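Local coordinates for SprT-like domain-containing protein Spartan (Homo sapiens, PDB 6MDX), which cleaves proteins covalently cross-linked to DNA as a DNA-dependent zinc metalloendopeptidase, protecting genome integrity during DNA synthesis, at residues Q28-Q33 with M109-S114; A36-W41 with S60-E65; L76-L81 with T116-T121. All coordinates share one frame; numbering follows the deposited sequence. Where two conformers were deposited one is given.

Contact 1. Residues Q28-Q33 with M109-S114; sequences QFFWGQ and MHRINS
Arg111, on helix 103-116, reaches the carbonyl of Phe29 at the C-terminal end of helix 18-29, tying two helices of the SprT-like protease domain together just before the type I' turn Phe30 to Gln33. The guanidinium approaches end-on: NH1 and NH2 each lie 2.9 Å from Phe29 O, which sits near the guanidinium plane. NH2 comes almost straight down the carbonyl bond (C=O...N 169°), whereas NH1 is tilted from the carbonyl plane; both bonds are bent at the hydrogen, since they share one acceptor. The CH2 corner of Trp31 stands over one face of the guanidinium, 3.3 Å from Arg111 CZ, the planes 36° apart; Ile112 CG1 lies over the opposite face. The bend at chi3 (71°) turns the arginine's end back toward the loop, and His108 ND1 also holds NH2. A leucine in place of Arg111 would probably leave Phe29 O without both donors and Trp31 without the group its CH2 rests on. Next to this polar grip Ile112 packs against both phenylalanines, crossing Phe30 at about a right angle: its CG2 is over one face of the Phe29 ring, and its CD1 stands 4.0 Å from Phe29 CB and 3.5 Å from Phe30 CZ.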
loop_
_atom_site.group_PDB
_atom_site.type_symbol
_atom_site.label_atom_id
_atom_site.label_comp_id
_atom_site.label_asym_id
_atom_site.label_seq_id
_atom_site.Cartn_x
_atom_site.Cartn_y
_atom_site.Cartn_z
ATOM N N GLN A 28 -10.781 -7.908 -13.720
ATOM C CA GLN A 28 -11.532 -8.993 -13.031
ATOM C C GLN A 28 -12.228 -8.461 -11.771
ATOM O O GLN A 28 -13.284 -8.972 -11.398
ATOM C CB GLN A 28 -10.651 -10.186 -12.663
ATOM C CG GLN A 28 -10.173 -10.960 -13.887
ATOM C CD GLN A 28 -9.462 -12.200 -13.453
ATOM O OE1 GLN A 28 -8.794 -12.205 -12.450
ATOM N NE2 GLN A 28 -9.585 -13.254 -14.241
ATOM N N PHE A 29 -11.617 -7.476 -11.090
ATOM C CA PHE A 29 -12.156 -7.070 -9.776
ATOM C C PHE A 29 -12.611 -5.624 -9.650
ATOM O O PHE A 29 -13.242 -5.289 -8.622
ATOM C CB PHE A 29 -11.132 -7.415 -8.708
ATOM C CG PHE A 29 -10.751 -8.865 -8.756
ATOM C CD1 PHE A 29 -11.713 -9.858 -8.629
ATOM C CD2 PHE A 29 -9.459 -9.244 -9.038
ATOM C CE1 PHE A 29 -11.361 -11.191 -8.728
ATOM C CE2 PHE A 29 -9.121 -10.586 -9.170
ATOM C CZ PHE A 29 -10.083 -11.554 -9.023
ATOM N N PHE A 30 -12.218 -4.705 -10.542
ATOM C CA PHE A 30 -12.505 -3.285 -10.398
ATOM C C PHE A 30 -13.190 -2.694 -11.637
ATOM O O PHE A 30 -13.216 -1.519 -11.778
ATOM C CB PHE A 30 -11.217 -2.510 -10.092
ATOM C CG PHE A 30 -10.591 -2.934 -8.780
ATOM C CD1 PHE A 30 -11.112 -2.439 -7.589
ATOM C CD2 PHE A 30 -9.555 -3.861 -8.737
ATOM C CE1 PHE A 30 -10.601 -2.889 -6.374
ATOM C CE2 PHE A 30 -9.035 -4.281 -7.513
ATOM C CZ PHE A 30 -9.535 -3.738 -6.360
ATOM N N TRP A 31 -13.850 -3.591 -12.403
ATOM C CA TRP A 31 -14.793 -3.171 -13.483
ATOM C C TRP A 31 -14.086 -2.269 -14.495
ATOM O O TRP A 31 -14.695 -1.426 -15.174
ATOM C CB TRP A 31 -16.039 -2.546 -12.851
ATOM C CG TRP A 31 -16.688 -3.381 -11.790
ATOM C CD1 TRP A 31 -17.532 -4.450 -11.948
ATOM C CD2 TRP A 31 -16.545 -3.184 -10.389
ATOM N NE1 TRP A 31 -17.978 -4.911 -10.741
ATOM C CE2 TRP A 31 -17.386 -4.134 -9.757
ATOM C CE3 TRP A 31 -15.836 -2.246 -9.610
ATOM C CZ2 TRP A 31 -17.442 -4.258 -8.382
ATOM C CZ3 TRP A 31 -15.935 -2.359 -8.227
ATOM C CH2 TRP A 31 -16.746 -3.325 -7.635
ATOM N N GLY A 32 -12.765 -2.426 -14.614
ATOM C CA GLY A 32 -11.984 -1.620 -15.540
ATOM C C GLY A 32 -11.712 -0.179 -15.113
ATOM O O GLY A 32 -11.109 0.604 -15.851
ATOM N N GLN A 33 -12.121 0.225 -13.912
ATOM C CA GLN A 33 -12.132 1.607 -13.520
ATOM C C GLN A 33 -10.775 2.173 -13.077
ATOM O O GLN A 33 -10.668 3.361 -12.878
ATOM C CB GLN A 33 -13.166 1.851 -12.432
ATOM C CG GLN A 33 -14.606 1.613 -12.896
ATOM C CD GLN A 33 -15.615 1.944 -11.833
ATOM O OE1 GLN A 33 -16.166 1.029 -11.245
ATOM N NE2 GLN A 33 -15.765 3.224 -11.530
HETATM N N MSE A 109 -12.764 -5.611 0.074
HETATM C CA MSE A 109 -11.892 -6.653 0.587
HETATM C C MSE A 109 -12.655 -7.968 0.671
HETATM O O MSE A 109 -12.202 -9.029 0.184
HETATM C CB MSE A 109 -11.412 -6.221 1.970
HETATM C CG MSE A 109 -10.641 -7.270 2.656
HETATM SE SE MSE A 109 -10.118 -6.517 4.429
HETATM C CE MSE A 109 -11.832 -6.839 5.374
ATOM N N HIS A 110 -13.856 -7.909 1.302
ATOM C CA HIS A 110 -14.699 -9.153 1.466
ATOM C C HIS A 110 -15.096 -9.705 0.087
ATOM O O HIS A 110 -15.002 -10.925 -0.172
ATOM C CB HIS A 110 -15.930 -8.872 2.341
ATOM C CG HIS A 110 -16.659 -10.119 2.663
ATOM N ND1 HIS A 110 -16.551 -10.758 3.885
ATOM C CD2 HIS A 110 -17.533 -10.833 1.911
ATOM C CE1 HIS A 110 -17.350 -11.832 3.864
ATOM N NE2 HIS A 110 -17.988 -11.890 2.678
ATOM N N ARG A 111 -15.516 -8.807 -0.778
ATOM C CA ARG A 111 -15.975 -9.218 -2.127
ATOM C C ARG A 111 -14.865 -9.956 -2.896
ATOM O O ARG A 111 -15.055 -11.045 -3.475
ATOM C CB ARG A 111 -16.533 -8.023 -2.901
ATOM C CG ARG A 111 -16.702 -8.249 -4.394
ATOM C CD ARG A 111 -17.216 -7.006 -5.064
ATOM N NE ARG A 111 -16.270 -5.905 -5.144
ATOM C CZ ARG A 111 -15.299 -5.810 -6.103
ATOM N NH1 ARG A 111 -15.135 -6.739 -7.041
ATOM N NH2 ARG A 111 -14.389 -4.868 -5.941
ATOM N N ILE A 112 -13.667 -9.327 -2.952
ATOM C CA ILE A 112 -12.591 -9.932 -3.711
ATOM C C ILE A 112 -12.101 -11.217 -3.055
ATOM O O ILE A 112 -11.802 -12.172 -3.763
ATOM C CB ILE A 112 -11.473 -8.889 -3.946
ATOM C CG1 ILE A 112 -12.019 -7.701 -4.756
ATOM C CG2 ILE A 112 -10.245 -9.539 -4.572
ATOM C CD1 ILE A 112 -11.060 -6.501 -4.843
ATOM N N ASN A 113 -12.036 -11.290 -1.703
ATOM C CA ASN A 113 -11.702 -12.497 -1.032
ATOM C C ASN A 113 -12.704 -13.612 -1.401
ATOM O O ASN A 113 -12.328 -14.728 -1.574
ATOM C CB ASN A 113 -11.618 -12.269 0.469
ATOM C CG ASN A 113 -10.387 -11.496 0.896
ATOM O OD1 ASN A 113 -9.454 -11.347 0.114
ATOM N ND2 ASN A 113 -10.379 -11.045 2.155
ATOM N N SER A 114 -14.006 -13.261 -1.462
ATOM C CA SER A 114 -15.050 -14.210 -1.802
ATOM C C SER A 114 -14.859 -14.746 -3.209
ATOM O O SER A 114 -14.966 -15.970 -3.423
ATOM C CB SER A 114 -16.385 -13.568 -1.680
ATOM O OG SER A 114 -17.424 -14.461 -2.100
#

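Contact 2. Residues A36-W41 with S60-E65; sequences AVEVKW and SIRLSE
Strands 38-41 and 60-64 run parallel, 4.6 Å apart at the closest approach of their axes and 19° from exact alignment, with Glu38 opposite Ser60, Val39 opposite Ile61, Lys40 opposite Arg62 and Trp41 opposite Leu63. The alternating bonds of a parallel pair follow: Ile61 N to Glu38 O (2.8 Å), Lys40 N to Ile61 O and Leu63 N to Lys40 O (both 3.0 Å). Strand 50-54 continues this mixed sheet on the far edge of 59-64.

Val39, Trp41, Ile61 and Leu63 share the face turned to helices 18-29 and 73-91. Here Val37 CG1 meets Ile61 CD1 at 3.9 Å, and in one of the two conformers of Val39 its CG2 packs on Ile61 CG2. The indole of Trp41 reaches past Leu63 to the start of the next helix: Ser64 O lies at its edge, and CE3 is 3.7 Å from Glu65 CA. Ile61 also touches Glu83, the active-site residue on helix 73-91.

On the other face Arg62 bends at chi2, which folds its guanidinium back over the neighbouring strand. NH1 forms a salt bridge with Glu38 OE2 (2.8 Å, 165° at the hydrogen); that oxygen lies in the guanidinium plane, while NH1 meets it from above the carboxylate plane, the two planes being 76° apart. NH2 adds a weak bond to the same oxygen and a 2.9 Å bond to Ile61 O of its own strand, from above that carbonyl's plane; Lys40 N already uses this acceptor. The aliphatic chain of Lys40 runs alongside, its CD over one guanidinium face. Two good hydrogen bonds and a weak one, to two acceptor atoms, probably limit the rotation of the guanidinium, and the carboxylate of Glu38 probably offsets the positive charge that lies close to Lys40.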
loop_
_atom_site.group_PDB
_atom_site.type_symbol
_atom_site.label_atom_id
_atom_site.label_comp_id
_atom_site.label_asym_id
_atom_site.label_seq_id
_atom_site.Cartn_x
_atom_site.Cartn_y
_atom_site.Cartn_z
ATOM N N ALA A 36 -6.294 4.501 -15.373
ATOM C CA ALA A 36 -5.367 5.634 -15.257
ATOM C C ALA A 36 -4.425 5.553 -14.032
ATOM O O ALA A 36 -3.700 6.511 -13.723
ATOM C CB ALA A 36 -6.167 6.907 -15.155
ATOM N N VAL A 37 -4.495 4.468 -13.265
ATOM C CA VAL A 37 -3.634 4.273 -12.086
ATOM C C VAL A 37 -2.330 3.623 -12.540
ATOM O O VAL A 37 -2.309 2.694 -13.340
ATOM C CB VAL A 37 -4.367 3.403 -11.043
ATOM C CG1 VAL A 37 -3.475 3.044 -9.867
ATOM C CG2 VAL A 37 -5.642 4.086 -10.574
ATOM N N GLU A 38 -1.229 4.150 -12.002
ATOM C CA GLU A 38 0.138 3.762 -12.330
ATOM C C GLU A 38 0.640 2.837 -11.209
ATOM O O GLU A 38 0.641 3.282 -10.086
ATOM C CB GLU A 38 0.994 5.027 -12.342
ATOM C CG GLU A 38 2.487 4.741 -12.463
ATOM C CD GLU A 38 3.359 5.950 -12.174
ATOM O OE1 GLU A 38 4.278 6.232 -13.008
ATOM O OE2 GLU A 38 3.121 6.634 -11.144
ATOM N N VAL A 39 1.034 1.618 -11.519
ATOM C CA VAL A 39 1.606 0.730 -10.512
ATOM C C VAL A 39 3.056 0.441 -10.894
ATOM O O VAL A 39 3.368 0.132 -12.033
ATOM C CB VAL A 39 0.839 -0.591 -10.329
ATOM C CG1 VAL A 39 1.019 -1.572 -11.487
ATOM C CG2 VAL A 39 1.271 -1.257 -9.033
ATOM N N LYS A 40 3.975 0.567 -9.925
ATOM C CA LYS A 40 5.384 0.279 -10.158
ATOM C C LYS A 40 6.014 -0.376 -8.930
ATOM O O LYS A 40 5.546 -0.137 -7.816
ATOM C CB LYS A 40 6.163 1.555 -10.490
ATOM C CG LYS A 40 5.735 2.217 -11.799
ATOM C CD LYS A 40 6.457 3.485 -12.101
ATOM C CE LYS A 40 6.106 4.021 -13.488
ATOM N NZ LYS A 40 6.685 3.214 -14.588
ATOM N N TRP A 41 7.093 -1.141 -9.178
ATOM C CA TRP A 41 8.005 -1.545 -8.158
ATOM C C TRP A 41 8.782 -0.335 -7.673
ATOM O O TRP A 41 9.092 0.597 -8.428
ATOM C CB TRP A 41 8.983 -2.579 -8.657
ATOM C CG TRP A 41 8.418 -3.926 -8.959
ATOM C CD1 TRP A 41 8.197 -4.463 -10.202
ATOM C CD2 TRP A 41 8.051 -4.945 -8.024
ATOM N NE1 TRP A 41 7.722 -5.744 -10.093
ATOM C CE2 TRP A 41 7.617 -6.061 -8.768
ATOM C CE3 TRP A 41 8.001 -5.007 -6.632
ATOM C CZ2 TRP A 41 7.144 -7.210 -8.149
ATOM C CZ3 TRP A 41 7.612 -6.170 -6.020
ATOM C CH2 TRP A 41 7.161 -7.247 -6.773
ATOM N N SER A 60 -1.162 6.689 -7.864
ATOM C CA SER A 60 -0.030 5.846 -8.102
ATOM C C SER A 60 0.070 4.820 -6.972
ATOM O O SER A 60 -0.245 5.147 -5.826
ATOM C CB SER A 60 1.249 6.630 -8.216
ATOM O OG SER A 60 1.368 7.549 -7.145
ATOM N N ILE A 61 0.458 3.607 -7.346
ATOM C CA ILE A 61 0.704 2.536 -6.403
ATOM C C ILE A 61 2.183 2.172 -6.535
ATOM O O ILE A 61 2.727 1.923 -7.609
ATOM C CB ILE A 61 -0.208 1.333 -6.659
ATOM C CG1 ILE A 61 -1.669 1.727 -6.437
ATOM C CG2 ILE A 61 0.200 0.139 -5.813
ATOM C CD1 ILE A 61 -2.627 0.639 -6.882
ATOM N N ARG A 62 2.827 1.930 -5.379
ATOM C CA ARG A 62 4.182 1.362 -5.383
ATOM C C ARG A 62 4.246 0.122 -4.494
ATOM O O ARG A 62 3.643 0.146 -3.382
ATOM C CB ARG A 62 5.177 2.381 -4.828
ATOM C CG ARG A 62 5.275 3.647 -5.666
ATOM C CD ARG A 62 5.795 3.348 -7.063
ATOM N NE ARG A 62 5.861 4.564 -7.864
ATOM C CZ ARG A 62 4.972 4.939 -8.771
ATOM N NH1 ARG A 62 5.187 6.088 -9.400
ATOM N NH2 ARG A 62 3.888 4.199 -9.061
ATOM N N LEU A 63 4.975 -0.887 -4.955
ATOM C CA LEU A 63 5.209 -2.103 -4.207
ATOM C C LEU A 63 6.692 -2.268 -3.905
ATOM O O LEU A 63 7.522 -2.035 -4.769
ATOM C CB LEU A 63 4.728 -3.276 -5.050
ATOM C CG LEU A 63 3.226 -3.234 -5.330
ATOM C CD1 LEU A 63 2.874 -4.324 -6.283
ATOM C CD2 LEU A 63 2.423 -3.384 -4.032
ATOM N N SER A 64 7.001 -2.726 -2.701
ATOM C CA SER A 64 8.393 -2.906 -2.248
ATOM C C SER A 64 9.022 -4.150 -2.866
ATOM O O SER A 64 8.726 -5.273 -2.503
ATOM C CB SER A 64 8.433 -2.969 -0.744
ATOM O OG SER A 64 9.755 -3.268 -0.311
ATOM N N GLU A 65 10.011 -3.947 -3.737
ATOM C CA GLU A 65 10.778 -5.047 -4.230
ATOM C C GLU A 65 11.559 -5.687 -3.079
ATOM O O GLU A 65 11.556 -6.896 -2.941
ATOM C CB GLU A 65 11.683 -4.581 -5.363
ATOM C CG GLU A 65 12.242 -5.714 -6.181
ATOM C CD GLU A 65 13.245 -5.238 -7.222
ATOM O OE1 GLU A 65 12.812 -4.830 -8.325
ATOM O OE2 GLU A 65 14.455 -5.220 -6.900
#

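Contact 3. Residues L76-L81 with T116-T121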
loop_
_atom_site.group_PDB
_atom_site.type_symbol
_atom_site.label_atom_id
_atom_site.label_comp_id
_atom_site.label_asym_id
_atom_site.label_seq_id
_atom_site.Cartn_x
_atom_site.Cartn_y
_atom_site.Cartn_z
ATOM N N LEU A 76 2.537 -10.711 -2.604
ATOM C CA LEU A 76 2.524 -9.707 -3.646
ATOM C C LEU A 76 1.073 -9.418 -4.063
ATOM O O LEU A 76 0.676 -8.280 -4.146
ATOM C CB LEU A 76 3.307 -10.146 -4.882
ATOM C CG LEU A 76 3.107 -9.277 -6.123
ATOM C CD1 LEU A 76 3.517 -7.865 -5.857
ATOM C CD2 LEU A 76 3.841 -9.811 -7.349
ATOM N N VAL A 77 0.298 -10.467 -4.320
ATOM C CA VAL A 77 -1.052 -10.312 -4.815
ATOM C C VAL A 77 -1.947 -9.645 -3.768
ATOM O O VAL A 77 -2.713 -8.741 -4.100
ATOM C CB VAL A 77 -1.628 -11.661 -5.281
ATOM C CG1 VAL A 77 -3.116 -11.577 -5.542
ATOM C CG2 VAL A 77 -0.850 -12.140 -6.518
ATOM N N GLU A 78 -1.883 -10.107 -2.523
ATOM C CA GLU A 78 -2.732 -9.523 -1.467
ATOM C C GLU A 78 -2.328 -8.055 -1.209
ATOM O O GLU A 78 -3.218 -7.203 -0.935
ATOM C CB GLU A 78 -2.756 -10.367 -0.206
ATOM C CG GLU A 78 -3.505 -11.679 -0.400
ATOM C CD GLU A 78 -3.459 -12.694 0.720
ATOM O OE1 GLU A 78 -2.633 -12.514 1.613
ATOM O OE2 GLU A 78 -4.197 -13.713 0.650
ATOM N N THR A 79 -1.028 -7.747 -1.294
ATOM C CA THR A 79 -0.650 -6.351 -1.078
ATOM C C THR A 79 -1.164 -5.469 -2.233
ATOM O O THR A 79 -1.654 -4.377 -2.050
ATOM C CB THR A 79 0.866 -6.162 -0.929
ATOM O OG1 THR A 79 1.260 -7.000 0.173
ATOM C CG2 THR A 79 1.271 -4.734 -0.716
ATOM N N LEU A 80 -0.993 -5.953 -3.461
ATOM C CA LEU A 80 -1.404 -5.225 -4.625
ATOM C C LEU A 80 -2.926 -4.982 -4.562
ATOM O O LEU A 80 -3.341 -3.877 -4.822
ATOM C CB LEU A 80 -1.022 -5.970 -5.927
ATOM C CG LEU A 80 -1.541 -5.340 -7.222
ATOM C CD1 LEU A 80 -1.155 -3.897 -7.401
ATOM C CD2 LEU A 80 -1.157 -6.184 -8.405
ATOM N N LEU A 81 -3.712 -6.039 -4.278
ATOM C CA LEU A 81 -5.159 -5.855 -4.237
ATOM C C LEU A 81 -5.565 -4.870 -3.116
ATOM O O LEU A 81 -6.477 -4.042 -3.304
ATOM C CB LEU A 81 -5.826 -7.211 -4.058
ATOM C CG LEU A 81 -5.795 -8.087 -5.304
ATOM C CD1 LEU A 81 -6.154 -9.506 -4.961
ATOM C CD2 LEU A 81 -6.713 -7.501 -6.379
ATOM N N THR A 116 -12.117 -14.884 -4.978
ATOM C CA THR A 116 -10.779 -15.412 -5.300
ATOM C C THR A 116 -10.342 -16.497 -4.318
ATOM O O THR A 116 -9.409 -17.244 -4.648
ATOM C CB THR A 116 -9.717 -14.303 -5.287
ATOM O OG1 THR A 116 -9.623 -13.739 -3.967
ATOM C CG2 THR A 116 -9.976 -13.183 -6.274
ATOM N N GLY A 117 -10.861 -16.511 -3.082
ATOM C CA GLY A 117 -10.285 -17.368 -2.064
ATOM C C GLY A 117 -9.096 -16.769 -1.316
ATOM O O GLY A 117 -8.581 -17.394 -0.387
ATOM N N ALA A 118 -8.694 -15.569 -1.710
ATOM C CA ALA A 118 -7.593 -14.822 -1.102
ATOM C C ALA A 118 -7.983 -14.314 0.285
ATOM O O ALA A 118 -9.160 -14.419 0.703
ATOM C CB ALA A 118 -7.231 -13.647 -1.994
ATOM N N ASN A 119 -7.002 -13.682 0.940
ATOM C CA ASN A 119 -7.134 -13.171 2.317
ATOM C C ASN A 119 -6.528 -11.765 2.398
ATOM O O ASN A 119 -5.566 -11.501 3.167
ATOM C CB ASN A 119 -6.546 -14.131 3.356
ATOM C CG ASN A 119 -7.006 -13.750 4.757
ATOM O OD1 ASN A 119 -8.196 -13.585 4.978
ATOM N ND2 ASN A 119 -6.065 -13.515 5.641
ATOM N N ILE A 120 -7.042 -10.839 1.587
ATOM C CA ILE A 120 -6.750 -9.433 1.735
ATOM C C ILE A 120 -7.179 -9.070 3.157
ATOM O O ILE A 120 -8.225 -9.546 3.610
ATOM C CB ILE A 120 -7.514 -8.577 0.718
ATOM C CG1 ILE A 120 -7.220 -9.033 -0.711
ATOM C CG2 ILE A 120 -7.275 -7.088 0.903
ATOM C CD1 ILE A 120 -8.253 -8.599 -1.669
ATOM N N THR A 121 -6.354 -8.284 3.850
ATOM C CA THR A 121 -6.699 -7.874 5.233
ATOM C C THR A 121 -6.508 -6.375 5.397
ATOM O O THR A 121 -5.845 -5.741 4.575
ATOM C CB THR A 121 -5.861 -8.665 6.233
ATOM O OG1 THR A 121 -4.475 -8.472 5.926
ATOM C CG2 THR A 121 -6.201 -10.131 6.236
HETATM O O HOH W 1 -3.883 -7.364 2.279
#
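Leu81 and Ile120 make the close apolar part of this contact, their side chains crossing at about a right angle. Ile120 has CG1 anti to its carbonyl carbon (chi1 -56°), which carries CD1 toward the helix, 3.7 Å from Leu81 CB and 4.0 Å from Leu81 CD1. Both residues are buried, and Ile120 of the loop is wedged between Leu81 on helix 73-91 and Ile112 and Met109 on helix 103-116.

One turn earlier on the same helix, Glu78 extends its chain beyond CG to the loop backbone. Its OE2 accepts from Asn119 N at 2.8 Å, with 144° at the hydrogen, and the donor approaches from above the carboxylate plane, 49° out of it. OE2 also lies 3.6 Å from Asn119 CB and 4.0 Å from Ala118 CB, so it rests against two CB atoms of the loop.

Helix 73-91 carries the HExxH motif of this zinc metalloprotease domain, and its zinc ligand His82 directly follows Leu81. Thr121 O accepts a hydrogen bond from His82 ND1, a second-shell contact that probably helps to orient the metal-binding imidazole. Leading into the loop, Thr116 OG1 accepts from Ala118 N in an ST turn, and Gly117 leaves the preceding helix with positive phi.

The other side is looser. Asn119 is exposed and meets the helix mainly through its backbone and CB, while farther along a water mediates the approach, accepting from Thr121 N at 3.1 Å and lying 3.3 Å from Glu78 O, to which it may donate.

In the fold
All three contacts lie in the SprT-like protease domain. Along the chain contact 2 is nested inside the loop closed by contact 1, contacts 1 and 3 alternate their segments, and contact 3 opens after contact 2 closes. Contacts 1 and 3, centres about 10 Å apart, meet at helix 103-116, which carries 109-114 and ends at Thr116, where 116-121 begins; Asn113 OD1 probably accepts a hydrogen bond from Ile120 N. Contact 2, centred about 18 Å from contact 1 and 15 Å from contact 3, belongs to the sheet. Catalytic helix 73-91 thus meets the sheet through Leu76, the 116-121 loop through contact 3, and, at Leu81, Met84 and Ile85, Phe30 of contact 1, which joins helices 18-29 and 103-116.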